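Local coordinates for solute carrier family 15 member 1 (Mus musculus, PDB 5A9D), which carries small peptides into cells of the small intestine together with protons, and is represented here by its extracellular domain of immunoglobulin-like fold, at residues I7-I12 and V19-N24; N24-A29 and T36-D41; V109-S114 and E119-H124; K155-D160 and Y165-R170. All blocks are in the same frame, centred on the assembly; numbering follows the deposited sequence.

Contact 1 (I7-I12 and V19-N24); sequences IKVLNI and VHFPGN
Phe21 meets Ile7 and Val9 in the interior of the N-terminal immunoglobulin-like beta sandwich, where strand 7-11 of one sheet faces strand 19-21 of the other. The two axes pass 10.3 Å apart, the spacing of stacked sheets, and no hydrogen bond crosses between them. The aliphatic part is a meeting of two valines tip to tip: CG1 of Val9, set anti to its own nitrogen (chi1 -175°), stands 3.7 Å from CG2 of Val19. The other branch of Val9 serves the aromatic part. Its CG2 comes to the edge of the Phe21 ring, in the ring plane, 3.8 Å from CZ of Phe21. Ile7 approaches the same ring aslant with both branches of its side chain, CD1 lying 4.0 Å from CE1 of Phe21 and CG2 lying 4.1 Å from CZ of Phe21. One face of the ring is taken by a residue of its own strand, CG1 of Val19. All four residues are buried. Beyond the sandwich interior, Lys8 and Leu10 pack on the second subunit. Past Phe21 the chain reverses in a type II turn ending at Asn24, closed by Asn24 N to Phe21 O (3.1 Å). Phe21 N returns a bond to Asn24 O (2.8 Å), and that carbonyl oxygen also lies in the plane of the Phe21 ring, at its edge.

Contact 2 (N24-A29 and T36-D41); sequences NSVTLA and TFMTFD
Val26 and Met38 make the close part of this contact, between two strands that lie at the rims of opposite sheets: 24-28 in one, 32-41 in the other. The two run nearly antiparallel, 151° apart, with axes 11.2 Å from each other at closest approach. CG2 of Val26 reaches SD of Met38 at 3.8 Å, the two side chains crossing at a slant. Met38 is extended as far as its sulfur and then bends (chi3 -78°), which turns its methyl inward, against Phe21 in the core of the sandwich. Met38 thus bridges the two, its sulfur against Val26 and its methyl against Phe21. Asn24 forms the looser, outer part. Its amide oxygen OD1 sits at the edge of the Phe40 ring, in the ring plane and 4.0 Å from CE1 of Phe40, while its nitrogen ND2 stays 4.4 Å from SD of Met38. The amide plane is turned 41° from that of the ring, and Asn24 is partly open to solvent and touches a crystal neighbour, so the lattice may influence its pose. Phe40 in turn stacks with Phe21, linking this rim to the interior. With no hydrogen bond across it, the junction rests on dispersion around a polarisable sulfur and probably on a slight attraction between the carbonyl oxygen and the electropositive ring rim, weak forces that pack the two edge strands together without hydrogen-bonding them into one sheet.

Contact 3 (V109-S114 and E119-H124); sequences VTIKMS and ENVTSH
Thr110 holds its OG1 beside its own backbone nitrogen (chi1 -71°), and the left-handed backbone of Asn120 (phi 47°) lets the N-H groups of both Asn120 and Val121 face strand 109-113. Asn120 N is directed at Thr110 OG1 in a bond 3.1 Å long and almost straight, at 176°. It gives the amide of Asn120 a partner, since Val109 O, although near, lies at a poor angle. That carbonyl accepts instead from Val121 N, at 2.8 Å and in the carbonyl plane. Val109 N returns a bond to Val121 O at 3.2 Å, tilted from the carbonyl plane, completing an antiparallel hydrogen-bonded pair. With Asn120 and Val121 both set against Val109, the hairpin has a G1 beta bulge whose extra amide is taken up by a threonine side chain. Beside Thr110 the Asn120 side chain runs the same way, and CG of Glu119 packs 3.8 Å from Thr110 OG1. The buried face of the hairpin is apolar: CG2 of Val109 touches CB of Val121 at 3.9 Å, and the Ile111 side chain slants across that of Val121, CD1 of Ile111 3.9 Å from CG2 of Val121. Strand 109-113 is also hydrogen-bonded to strand 138-142, leaving 116-121 outermost in this sheet of the chain, while Val109 and Ile111 pack against Asn103 and Phe101 of strand 97-103, and Val121 meets Ser127 of strand 125-132 in the facing sheet.

Contact 4 (K155-D160 and Y165-R170); sequences KSSNLD and YTYVIR
Tyr167 leaves strand 165-170 with its CB directed at the loop 155-160, and its side chain carries much of the contact. Beyond CB, CG lies beside the backbone nitrogen and anti to the carbonyl carbon (chi1 -78°), which aims the ring, itself also in contact with Phe101, at Ser156. Along one edge, CE2 of Tyr167 comes 3.8 Å from CB of Ser156, which lies near the ring plane. CZ of Tyr167 stays close to the same carbon, at 4.0 Å. At the tip, OH of Tyr167 is packed against CB of Ser156 at 3.3 Å and meets CD1 of Leu159 from another direction at 3.8 Å. Its polar partner is a water, 2.6 Å from Tyr167 OH and in the plane of the ring, which donates a hydrogen bond to Ser157 OG. The loop so gripped joins the two sheets of the C-terminal immunoglobulin-like sandwich, leading from strand 153-155 of one to strand 164-171 of the other. It bends through an inverse gamma turn centred on Asn158, and Ser156 OG binds the carbonyl of Ser157 on a lone pair while also bonding to Lys137; Ser157 OG has a further partner in Glu181. Tyr165, two residues before Tyr167, shares the same water, whose oxygen lies over the centre of its ring, 3.1 Å above the plane. At the ring edge its hydroxyl receives a weak hydrogen bond from Asp160 N, 3.4 Å from Tyr165 OH, tentative because Asp160 is poorly ordered.

Overall arrangement
Along the chain the four contacts follow in series, without nesting or crossing. Contact 1 closes the connection between strands 4-11 and 17-21, and contact 2, which shares Asn24 with it, closes the return from strand 24-28 to 32-41. Their centres lie about 4 Å apart, and backbone bonds link their strands within both sheets of the N-terminal sandwich. Contact 3 closes a hairpin in the C-terminal sandwich, its centre about 27 Å from that of contact 1. Contact 4 closes the loop leading from that hairpin's sheet into the facing one. Contacts 3 and 4, with centres about 13 Å apart, touch where Ile169 packs on Val109 and Ile111.

Contact 1 (I7-I12 and V19-N24)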
loop_
_atom_site.group_PDB
_atom_site.type_symbol
_atom_site.label_atom_id
_atom_site.label_comp_id
_atom_site.label_asym_id
_atom_site.label_seq_id
_atom_site.Cartn_x
_atom_site.Cartn_y
_atom_site.Cartn_z
ATOM N N ILE A 7 -12.443 9.510 -0.047
ATOM C CA ILE A 7 -11.865 9.809 -1.356
ATOM C C ILE A 7 -11.565 11.305 -1.496
ATOM O O ILE A 7 -12.440 12.143 -1.322
ATOM C CB ILE A 7 -12.789 9.336 -2.528
ATOM C CG1 ILE A 7 -13.227 7.863 -2.355
ATOM C CG2 ILE A 7 -12.112 9.576 -3.910
ATOM C CD1 ILE A 7 -14.422 7.382 -3.237
ATOM N N LYS A 8 -10.344 11.601 -1.916
ATOM C CA LYS A 8 -9.860 12.946 -2.239
ATOM C C LYS A 8 -9.602 12.897 -3.738
ATOM O O LYS A 8 -9.150 11.877 -4.241
ATOM C CB LYS A 8 -8.549 13.225 -1.476
ATOM C CG LYS A 8 -7.797 14.486 -1.854
ATOM C CD LYS A 8 -6.336 14.168 -1.713
ATOM C CE LYS A 8 -5.631 15.049 -0.740
ATOM N NZ LYS A 8 -4.345 14.440 -0.350
ATOM N N VAL A 9 -9.915 13.959 -4.458
ATOM C CA VAL A 9 -9.663 13.983 -5.909
ATOM C C VAL A 9 -8.514 14.946 -6.173
ATOM O O VAL A 9 -8.509 16.036 -5.626
ATOM C CB VAL A 9 -10.914 14.363 -6.736
ATOM C CG1 VAL A 9 -10.634 14.265 -8.258
ATOM C CG2 VAL A 9 -12.113 13.502 -6.342
ATOM N N LEU A 10 -7.538 14.533 -6.996
ATOM C CA LEU A 10 -6.435 15.389 -7.383
ATOM C C LEU A 10 -6.365 15.371 -8.908
ATOM O O LEU A 10 -6.141 14.331 -9.535
ATOM C CB LEU A 10 -5.104 14.943 -6.694
ATOM C CG LEU A 10 -3.758 15.498 -7.222
ATOM C CD1 LEU A 10 -3.658 17.019 -7.080
ATOM C CD2 LEU A 10 -2.571 14.870 -6.487
ATOM N N ASN A 11 -6.620 16.527 -9.493
ATOM C CA ASN A 11 -6.581 16.752 -10.923
ATOM C C ASN A 11 -5.161 17.114 -11.313
ATOM O O ASN A 11 -4.702 18.220 -11.019
ATOM C CB ASN A 11 -7.560 17.867 -11.297
ATOM C CG ASN A 11 -7.653 18.096 -12.781
ATOM O OD1 ASN A 11 -6.907 17.530 -13.562
ATOM N ND2 ASN A 11 -8.559 18.948 -13.196
ATOM N N ILE A 12 -4.476 16.186 -11.993
ATOM C CA ILE A 12 -3.090 16.333 -12.440
ATOM C C ILE A 12 -2.980 16.528 -13.965
ATOM O O ILE A 12 -1.880 16.433 -14.512
ATOM C CB ILE A 12 -2.190 15.177 -11.920
ATOM C CG1 ILE A 12 -2.651 13.786 -12.431
ATOM C CG2 ILE A 12 -2.109 15.211 -10.408
ATOM C CD1 ILE A 12 -1.663 12.645 -12.124
ATOM N N VAL A 19 -15.735 14.812 -11.324
ATOM C CA VAL A 19 -15.958 13.477 -10.781
ATOM C C VAL A 19 -17.371 13.489 -10.242
ATOM O O VAL A 19 -17.700 14.306 -9.365
ATOM C CB VAL A 19 -14.932 13.102 -9.685
ATOM C CG1 VAL A 19 -15.236 11.701 -9.152
ATOM C CG2 VAL A 19 -13.509 13.158 -10.243
ATOM N N HIS A 20 -18.206 12.611 -10.784
ATOM C CA HIS A 20 -19.607 12.491 -10.404
ATOM C C HIS A 20 -19.751 11.328 -9.454
ATOM O O HIS A 20 -19.592 10.173 -9.839
ATOM C CB HIS A 20 -20.530 12.287 -11.632
ATOM C CG HIS A 20 -20.387 13.329 -12.697
ATOM N ND1 HIS A 20 -21.243 14.413 -12.759
ATOM C CD2 HIS A 20 -19.514 13.397 -13.732
ATOM C CE1 HIS A 20 -20.866 15.108 -13.821
ATOM N NE2 HIS A 20 -19.832 14.530 -14.443
ATOM N N PHE A 21 -19.995 11.649 -8.200
ATOM C CA PHE A 21 -20.200 10.675 -7.151
ATOM C C PHE A 21 -21.713 10.596 -6.979
ATOM O O PHE A 21 -22.403 11.536 -7.383
ATOM C CB PHE A 21 -19.576 11.176 -5.842
ATOM C CG PHE A 21 -18.075 11.286 -5.827
ATOM C CD1 PHE A 21 -17.281 10.157 -5.601
ATOM C CD2 PHE A 21 -17.449 12.529 -5.958
ATOM C CE1 PHE A 21 -15.883 10.266 -5.525
ATOM C CE2 PHE A 21 -16.060 12.637 -5.903
ATOM C CZ PHE A 21 -15.285 11.505 -5.660
ATOM N N PRO A 22 -22.294 9.540 -6.391
ATOM C CA PRO A 22 -23.764 9.536 -6.242
ATOM C C PRO A 22 -24.234 10.681 -5.329
ATOM O O PRO A 22 -23.732 10.863 -4.217
ATOM C CB PRO A 22 -24.068 8.130 -5.694
ATOM C CG PRO A 22 -22.837 7.313 -6.041
ATOM C CD PRO A 22 -21.704 8.298 -5.865
ATOM N N GLY A 23 -25.084 11.524 -5.890
ATOM C CA GLY A 23 -25.641 12.697 -5.230
ATOM C C GLY A 23 -24.772 13.947 -5.203
ATOM O O GLY A 23 -25.248 14.992 -4.745
ATOM N N ASN A 24 -23.482 13.862 -5.649
ATOM C CA ASN A 24 -22.610 15.033 -5.615
ATOM C C ASN A 24 -21.483 15.001 -6.684
ATOM O O ASN A 24 -20.784 13.999 -6.858
ATOM C CB ASN A 24 -22.087 15.301 -4.176
ATOM C CG ASN A 24 -20.641 15.112 -3.872
ATOM O OD1 ASN A 24 -20.114 14.000 -3.813
ATOM N ND2 ASN A 24 -19.989 16.218 -3.540
#

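Contact 2 (N24-A29 and T36-D41)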
loop_
_atom_site.group_PDB
_atom_site.type_symbol
_atom_site.label_atom_id
_atom_site.label_comp_id
_atom_site.label_asym_id
_atom_site.label_seq_id
_atom_site.Cartn_x
_atom_site.Cartn_y
_atom_site.Cartn_z
ATOM N N ASN A 24 -23.482 13.862 -5.649
ATOM C CA ASN A 24 -22.610 15.033 -5.615
ATOM C C ASN A 24 -21.483 15.001 -6.684
ATOM O O ASN A 24 -20.784 13.999 -6.858
ATOM C CB ASN A 24 -22.087 15.301 -4.176
ATOM C CG ASN A 24 -20.641 15.112 -3.872
ATOM O OD1 ASN A 24 -20.114 14.000 -3.813
ATOM N ND2 ASN A 24 -19.989 16.218 -3.540
ATOM N N SER A 25 -21.359 16.111 -7.432
ATOM C CA SER A 25 -20.338 16.290 -8.465
ATOM C C SER A 25 -19.327 17.337 -8.046
ATOM O O SER A 25 -19.691 18.393 -7.518
ATOM C CB SER A 25 -20.960 16.698 -9.789
ATOM O OG SER A 25 -21.814 15.675 -10.266
ATOM N N VAL A 26 -18.057 17.044 -8.283
ATOM C CA VAL A 26 -16.962 17.938 -7.943
ATOM C C VAL A 26 -16.188 18.267 -9.202
ATOM O O VAL A 26 -15.683 17.358 -9.873
ATOM C CB VAL A 26 -16.039 17.345 -6.847
ATOM C CG1 VAL A 26 -14.805 18.235 -6.636
ATOM C CG2 VAL A 26 -16.803 17.208 -5.539
ATOM N N THR A 27 -16.107 19.570 -9.530
ATOM C CA THR A 27 -15.323 20.033 -10.676
ATOM C C THR A 27 -14.056 20.702 -10.134
ATOM O O THR A 27 -14.149 21.630 -9.324
ATOM C CB THR A 27 -16.139 20.935 -11.573
ATOM O OG1 THR A 27 -17.284 20.219 -12.013
ATOM C CG2 THR A 27 -15.363 21.388 -12.787
ATOM N N LEU A 28 -12.903 20.253 -10.610
ATOM C CA LEU A 28 -11.610 20.782 -10.199
ATOM C C LEU A 28 -10.874 21.403 -11.357
ATOM O O LEU A 28 -10.786 20.810 -12.440
ATOM C CB LEU A 28 -10.718 19.604 -9.666
ATOM C CG LEU A 28 -11.057 19.017 -8.334
ATOM C CD1 LEU A 28 -10.204 17.810 -8.109
ATOM C CD2 LEU A 28 -10.788 20.041 -7.210
ATOM N N ALA A 29 -10.212 22.532 -11.091
ATOM C CA ALA A 29 -9.312 23.112 -12.074
ATOM C C ALA A 29 -8.056 22.185 -12.179
ATOM O O ALA A 29 -7.813 21.332 -11.315
ATOM C CB ALA A 29 -8.896 24.511 -11.621
ATOM N N THR A 36 -10.661 18.365 1.216
ATOM C CA THR A 36 -10.950 17.313 2.183
ATOM C C THR A 36 -11.129 15.976 1.470
ATOM O O THR A 36 -11.239 15.904 0.231
ATOM C CB THR A 36 -12.257 17.619 2.980
ATOM O OG1 THR A 36 -13.391 17.524 2.104
ATOM C CG2 THR A 36 -12.230 18.962 3.719
ATOM N N PHE A 37 -11.180 14.920 2.272
ATOM C CA PHE A 37 -11.530 13.602 1.815
ATOM C C PHE A 37 -13.050 13.597 1.926
ATOM O O PHE A 37 -13.589 13.998 2.953
ATOM C CB PHE A 37 -10.933 12.534 2.760
ATOM C CG PHE A 37 -9.477 12.209 2.485
ATOM C CD1 PHE A 37 -9.124 11.290 1.502
ATOM C CD2 PHE A 37 -8.460 12.826 3.211
ATOM C CE1 PHE A 37 -7.781 11.017 1.227
ATOM C CE2 PHE A 37 -7.120 12.532 2.953
ATOM C CZ PHE A 37 -6.790 11.623 1.969
ATOM N N MET A 38 -13.744 13.233 0.860
ATOM C CA MET A 38 -15.199 13.088 0.916
ATOM C C MET A 38 -15.463 11.663 1.424
ATOM O O MET A 38 -14.703 10.753 1.084
ATOM C CB MET A 38 -15.792 13.301 -0.467
ATOM C CG MET A 38 -15.657 14.741 -0.921
ATOM S SD MET A 38 -15.862 14.860 -2.692
ATOM C CE MET A 38 -14.277 14.293 -3.248
ATOM N N THR A 39 -16.486 11.482 2.265
ATOM C CA THR A 39 -16.827 10.201 2.878
ATOM C C THR A 39 -18.093 9.586 2.275
ATOM O O THR A 39 -19.071 10.292 2.076
ATOM C CB THR A 39 -16.958 10.405 4.392
ATOM O OG1 THR A 39 -15.760 10.994 4.900
ATOM C CG2 THR A 39 -17.227 9.121 5.123
ATOM N N PHE A 40 -18.093 8.272 2.021
ATOM C CA PHE A 40 -19.245 7.548 1.441
ATOM C C PHE A 40 -19.423 6.209 2.085
ATOM O O PHE A 40 -18.431 5.609 2.507
ATOM C CB PHE A 40 -18.998 7.295 -0.065
ATOM C CG PHE A 40 -18.690 8.529 -0.885
ATOM C CD1 PHE A 40 -19.717 9.280 -1.454
ATOM C CD2 PHE A 40 -17.373 8.942 -1.087
ATOM C CE1 PHE A 40 -19.437 10.417 -2.213
ATOM C CE2 PHE A 40 -17.089 10.100 -1.836
ATOM C CZ PHE A 40 -18.126 10.834 -2.386
ATOM N N ASP A 41 -20.664 5.687 2.099
ATOM C CA ASP A 41 -20.945 4.316 2.535
ATOM C C ASP A 41 -20.679 3.498 1.277
ATOM O O ASP A 41 -21.188 3.868 0.201
ATOM C CB ASP A 41 -22.411 4.147 2.966
ATOM C CG ASP A 41 -22.783 4.900 4.227
ATOM O OD1 ASP A 41 -21.990 4.860 5.204
ATOM O OD2 ASP A 41 -23.888 5.478 4.263
#

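Contact 3 (V109-S114 and E119-H124)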
loop_
_atom_site.group_PDB
_atom_site.type_symbol
_atom_site.label_atom_id
_atom_site.label_comp_id
_atom_site.label_asym_id
_atom_site.label_seq_id
_atom_site.Cartn_x
_atom_site.Cartn_y
_atom_site.Cartn_z
ATOM N N VAL A 109 -11.810 -14.477 -0.414
ATOM C CA VAL A 109 -12.385 -14.626 0.916
ATOM C C VAL A 109 -12.778 -13.261 1.466
ATOM O O VAL A 109 -12.116 -12.274 1.185
ATOM C CB VAL A 109 -11.464 -15.395 1.910
ATOM C CG1 VAL A 109 -11.262 -16.843 1.494
ATOM C CG2 VAL A 109 -10.133 -14.689 2.144
ATOM N N THR A 110 -13.827 -13.220 2.276
ATOM C CA THR A 110 -14.265 -12.012 2.943
ATOM C C THR A 110 -14.247 -12.298 4.427
ATOM O O THR A 110 -14.743 -13.330 4.878
ATOM C CB THR A 110 -15.608 -11.512 2.383
ATOM O OG1 THR A 110 -15.358 -11.005 1.079
ATOM C CG2 THR A 110 -16.227 -10.385 3.243
ATOM N N ILE A 111 -13.645 -11.392 5.185
ATOM C CA ILE A 111 -13.539 -11.526 6.626
ATOM C C ILE A 111 -14.252 -10.376 7.240
ATOM O O ILE A 111 -14.032 -9.241 6.823
ATOM C CB ILE A 111 -12.065 -11.600 7.148
ATOM C CG1 ILE A 111 -11.282 -12.682 6.413
ATOM C CG2 ILE A 111 -12.040 -11.814 8.677
ATOM C CD1 ILE A 111 -10.402 -12.139 5.258
ATOM N N LYS A 112 -15.089 -10.663 8.263
ATOM C CA LYS A 112 -15.808 -9.627 8.997
ATOM C C LYS A 112 -15.401 -9.816 10.455
ATOM O O LYS A 112 -15.508 -10.930 10.984
ATOM C CB LYS A 112 -17.344 -9.731 8.830
ATOM C CG LYS A 112 -17.822 -9.544 7.388
ATOM C CD LYS A 112 -19.189 -8.908 7.338
ATOM C CE LYS A 112 -19.764 -8.864 5.944
ATOM N NZ LYS A 112 -21.197 -8.444 5.952
ATOM N N MET A 113 -14.857 -8.764 11.071
ATOM C CA MET A 113 -14.406 -8.827 12.469
ATOM C C MET A 113 -14.715 -7.521 13.155
ATOM O O MET A 113 -14.248 -6.477 12.704
ATOM C CB MET A 113 -12.902 -9.129 12.557
ATOM C CG MET A 113 -12.371 -9.159 14.012
ATOM S SD MET A 113 -10.567 -9.335 14.142
ATOM C CE MET A 113 -10.419 -11.012 14.298
ATOM N N SER A 114 -15.458 -7.590 14.283
ATOM C CA SER A 114 -15.832 -6.458 15.145
ATOM C C SER A 114 -16.202 -5.211 14.349
ATOM O O SER A 114 -15.618 -4.157 14.577
ATOM C CB SER A 114 -14.712 -6.134 16.143
ATOM O OG SER A 114 -14.128 -7.280 16.737
ATOM N N GLU A 119 -12.637 -7.289 2.516
ATOM C CA GLU A 119 -13.410 -7.791 1.400
ATOM C C GLU A 119 -12.581 -8.325 0.273
ATOM O O GLU A 119 -11.628 -7.676 -0.153
ATOM C CB GLU A 119 -14.392 -6.714 0.885
ATOM C CG GLU A 119 -15.564 -7.316 0.113
ATOM C CD GLU A 119 -16.851 -6.518 0.168
ATOM O OE1 GLU A 119 -16.997 -5.590 -0.657
ATOM O OE2 GLU A 119 -17.713 -6.819 1.025
ATOM N N ASN A 120 -12.979 -9.516 -0.229
ATOM C CA ASN A 120 -12.391 -10.178 -1.394
ATOM C C ASN A 120 -10.870 -10.227 -1.399
ATOM O O ASN A 120 -10.233 -9.739 -2.332
ATOM C CB ASN A 120 -12.916 -9.509 -2.677
ATOM C CG ASN A 120 -14.395 -9.625 -2.881
ATOM O OD1 ASN A 120 -15.045 -10.569 -2.422
ATOM N ND2 ASN A 120 -14.953 -8.669 -3.612
ATOM N N VAL A 121 -10.291 -10.779 -0.338
ATOM C CA VAL A 121 -8.841 -10.968 -0.271
ATOM C C VAL A 121 -8.549 -12.041 -1.319
ATOM O O VAL A 121 -9.069 -13.151 -1.239
ATOM C CB VAL A 121 -8.318 -11.361 1.133
ATOM C CG1 VAL A 121 -6.785 -11.459 1.130
ATOM C CG2 VAL A 121 -8.794 -10.383 2.194
ATOM N N THR A 122 -7.759 -11.690 -2.318
ATOM C CA THR A 122 -7.454 -12.583 -3.433
ATOM C C THR A 122 -6.522 -13.755 -3.019
ATOM O O THR A 122 -5.903 -13.717 -1.963
ATOM C CB THR A 122 -6.924 -11.761 -4.630
ATOM O OG1 THR A 122 -5.675 -11.157 -4.265
ATOM C CG2 THR A 122 -7.922 -10.673 -5.101
ATOM N N SER A 123 -6.459 -14.792 -3.867
ATOM C CA SER A 123 -5.677 -15.999 -3.675
ATOM C C SER A 123 -4.206 -15.697 -3.484
ATOM O O SER A 123 -3.621 -14.957 -4.282
ATOM C CB SER A 123 -5.869 -16.936 -4.863
ATOM O OG SER A 123 -7.222 -17.355 -4.891
ATOM N N HIS A 124 -3.606 -16.300 -2.431
ATOM C CA HIS A 124 -2.188 -16.153 -2.058
ATOM C C HIS A 124 -1.801 -14.688 -1.950
ATOM O O HIS A 124 -0.781 -14.250 -2.460
ATOM C CB HIS A 124 -1.269 -16.964 -2.975
ATOM C CG HIS A 124 -1.546 -18.430 -2.915
ATOM N ND1 HIS A 124 -2.405 -19.044 -3.817
ATOM C CD2 HIS A 124 -1.069 -19.366 -2.061
ATOM C CE1 HIS A 124 -2.401 -20.330 -3.498
ATOM N NE2 HIS A 124 -1.628 -20.565 -2.436
#

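Contact 4 (K155-D160 and Y165-R170)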
loop_
_atom_site.group_PDB
_atom_site.type_symbol
_atom_site.label_atom_id
_atom_site.label_comp_id
_atom_site.label_asym_id
_atom_site.label_seq_id
_atom_site.Cartn_x
_atom_site.Cartn_y
_atom_site.Cartn_z
ATOM N N LYS A 155 -12.615 -17.417 16.248
ATOM C CA LYS A 155 -12.238 -16.554 17.357
ATOM C C LYS A 155 -10.737 -16.312 17.299
ATOM O O LYS A 155 -9.959 -17.248 17.105
ATOM C CB LYS A 155 -12.621 -17.189 18.717
ATOM C CG LYS A 155 -14.083 -16.996 19.092
ATOM C CD LYS A 155 -14.395 -17.517 20.503
ATOM C CE LYS A 155 -14.720 -18.989 20.559
ATOM N NZ LYS A 155 -14.942 -19.455 21.960
ATOM N N SER A 156 -10.332 -15.058 17.495
ATOM C CA SER A 156 -8.919 -14.708 17.550
ATOM C C SER A 156 -8.412 -15.138 18.913
ATOM O O SER A 156 -9.223 -15.381 19.816
ATOM C CB SER A 156 -8.738 -13.205 17.369
ATOM O OG SER A 156 -8.958 -12.492 18.575
ATOM N N SER A 157 -7.081 -15.221 19.095
ATOM C CA SER A 157 -6.565 -15.526 20.415
ATOM C C SER A 157 -6.669 -14.249 21.297
ATOM O O SER A 157 -7.151 -13.203 20.829
ATOM C CB SER A 157 -5.132 -16.037 20.332
ATOM O OG SER A 157 -4.267 -15.038 19.825
ATOM N N ASN A 158 -6.215 -14.333 22.555
ATOM C CA ASN A 158 -6.226 -13.197 23.456
ATOM C C ASN A 158 -5.166 -12.182 23.055
ATOM O O ASN A 158 -4.055 -12.193 23.591
ATOM C CB ASN A 158 -6.069 -13.628 24.919
ATOM C CG ASN A 158 -6.307 -12.516 25.933
ATOM O OD1 ASN A 158 -6.302 -12.746 27.144
ATOM N ND2 ASN A 158 -6.515 -11.289 25.482
ATOM N N LEU A 159 -5.550 -11.298 22.132
ATOM C CA LEU A 159 -4.801 -10.186 21.561
ATOM C C LEU A 159 -4.088 -9.402 22.664
ATOM O O LEU A 159 -4.760 -8.840 23.546
ATOM C CB LEU A 159 -5.826 -9.238 20.896
ATOM C CG LEU A 159 -6.026 -9.240 19.368
ATOM C CD1 LEU A 159 -6.093 -10.656 18.789
ATOM C CD2 LEU A 159 -7.252 -8.420 18.997
ATOM N N ASP A 160 -2.736 -9.369 22.627
ATOM C CA ASP A 160 -1.941 -8.608 23.597
ATOM C C ASP A 160 -2.162 -7.081 23.421
ATOM O O ASP A 160 -3.234 -6.677 23.006
ATOM C CB ASP A 160 -0.453 -9.008 23.525
ATOM C CG ASP A 160 -0.151 -10.464 23.885
ATOM O OD1 ASP A 160 -0.744 -10.976 24.873
ATOM O OD2 ASP A 160 0.717 -11.077 23.212
ATOM N N TYR A 165 -0.626 -9.086 13.995
ATOM C CA TYR A 165 -0.764 -10.499 13.653
ATOM C C TYR A 165 -1.203 -10.675 12.219
ATOM O O TYR A 165 -1.902 -9.828 11.669
ATOM C CB TYR A 165 -1.783 -11.209 14.574
ATOM C CG TYR A 165 -1.513 -11.062 16.057
ATOM C CD1 TYR A 165 -0.678 -11.952 16.724
ATOM C CD2 TYR A 165 -2.094 -10.033 16.793
ATOM C CE1 TYR A 165 -0.410 -11.809 18.082
ATOM C CE2 TYR A 165 -1.855 -9.895 18.154
ATOM C CZ TYR A 165 -1.005 -10.780 18.791
ATOM O OH TYR A 165 -0.771 -10.627 20.133
ATOM N N THR A 166 -0.807 -11.814 11.635
ATOM C CA THR A 166 -1.179 -12.255 10.302
ATOM C C THR A 166 -1.924 -13.558 10.521
ATOM O O THR A 166 -1.403 -14.489 11.130
ATOM C CB THR A 166 0.046 -12.445 9.415
ATOM O OG1 THR A 166 0.654 -11.191 9.193
ATOM C CG2 THR A 166 -0.306 -13.015 8.055
ATOM N N TYR A 167 -3.149 -13.588 10.073
ATOM C CA TYR A 167 -3.997 -14.775 10.178
ATOM C C TYR A 167 -4.030 -15.428 8.805
ATOM O O TYR A 167 -4.443 -14.792 7.834
ATOM C CB TYR A 167 -5.389 -14.330 10.678
ATOM C CG TYR A 167 -5.458 -14.046 12.169
ATOM C CD1 TYR A 167 -4.349 -13.573 12.867
ATOM C CD2 TYR A 167 -6.611 -14.316 12.897
ATOM C CE1 TYR A 167 -4.387 -13.384 14.255
ATOM C CE2 TYR A 167 -6.657 -14.134 14.285
ATOM C CZ TYR A 167 -5.549 -13.653 14.955
ATOM O OH TYR A 167 -5.609 -13.456 16.316
ATOM N N VAL A 168 -3.445 -16.630 8.688
ATOM C CA VAL A 168 -3.362 -17.341 7.399
ATOM C C VAL A 168 -4.538 -18.299 7.298
ATOM O O VAL A 168 -4.667 -19.192 8.114
ATOM C CB VAL A 168 -1.984 -18.056 7.200
ATOM C CG1 VAL A 168 -1.983 -18.917 5.940
ATOM C CG2 VAL A 168 -0.832 -17.052 7.158
ATOM N N ILE A 169 -5.376 -18.119 6.275
ATOM C CA ILE A 169 -6.558 -18.933 6.030
ATOM C C ILE A 169 -6.182 -20.055 5.093
ATOM O O ILE A 169 -5.717 -19.773 3.991
ATOM C CB ILE A 169 -7.671 -18.035 5.419
ATOM C CG1 ILE A 169 -7.990 -16.834 6.372
ATOM C CG2 ILE A 169 -8.934 -18.894 5.049
ATOM C CD1 ILE A 169 -8.854 -15.671 5.644
ATOM N N ARG A 170 -6.438 -21.318 5.483
ATOM C CA ARG A 170 -6.158 -22.477 4.618
ATOM C C ARG A 170 -7.237 -23.531 4.722
ATOM O O ARG A 170 -8.071 -23.464 5.636
ATOM C CB ARG A 170 -4.805 -23.104 4.984
ATOM C CG ARG A 170 -4.696 -23.567 6.441
ATOM C CD ARG A 170 -3.621 -24.623 6.574
ATOM N NE ARG A 170 -2.973 -24.570 7.880
ATOM C CZ ARG A 170 -2.238 -25.554 8.388
ATOM N NH1 ARG A 170 -2.082 -26.692 7.716
ATOM N NH2 ARG A 170 -1.661 -25.416 9.573
HETATM O O HOH W 1 -3.693 -12.823 18.031
#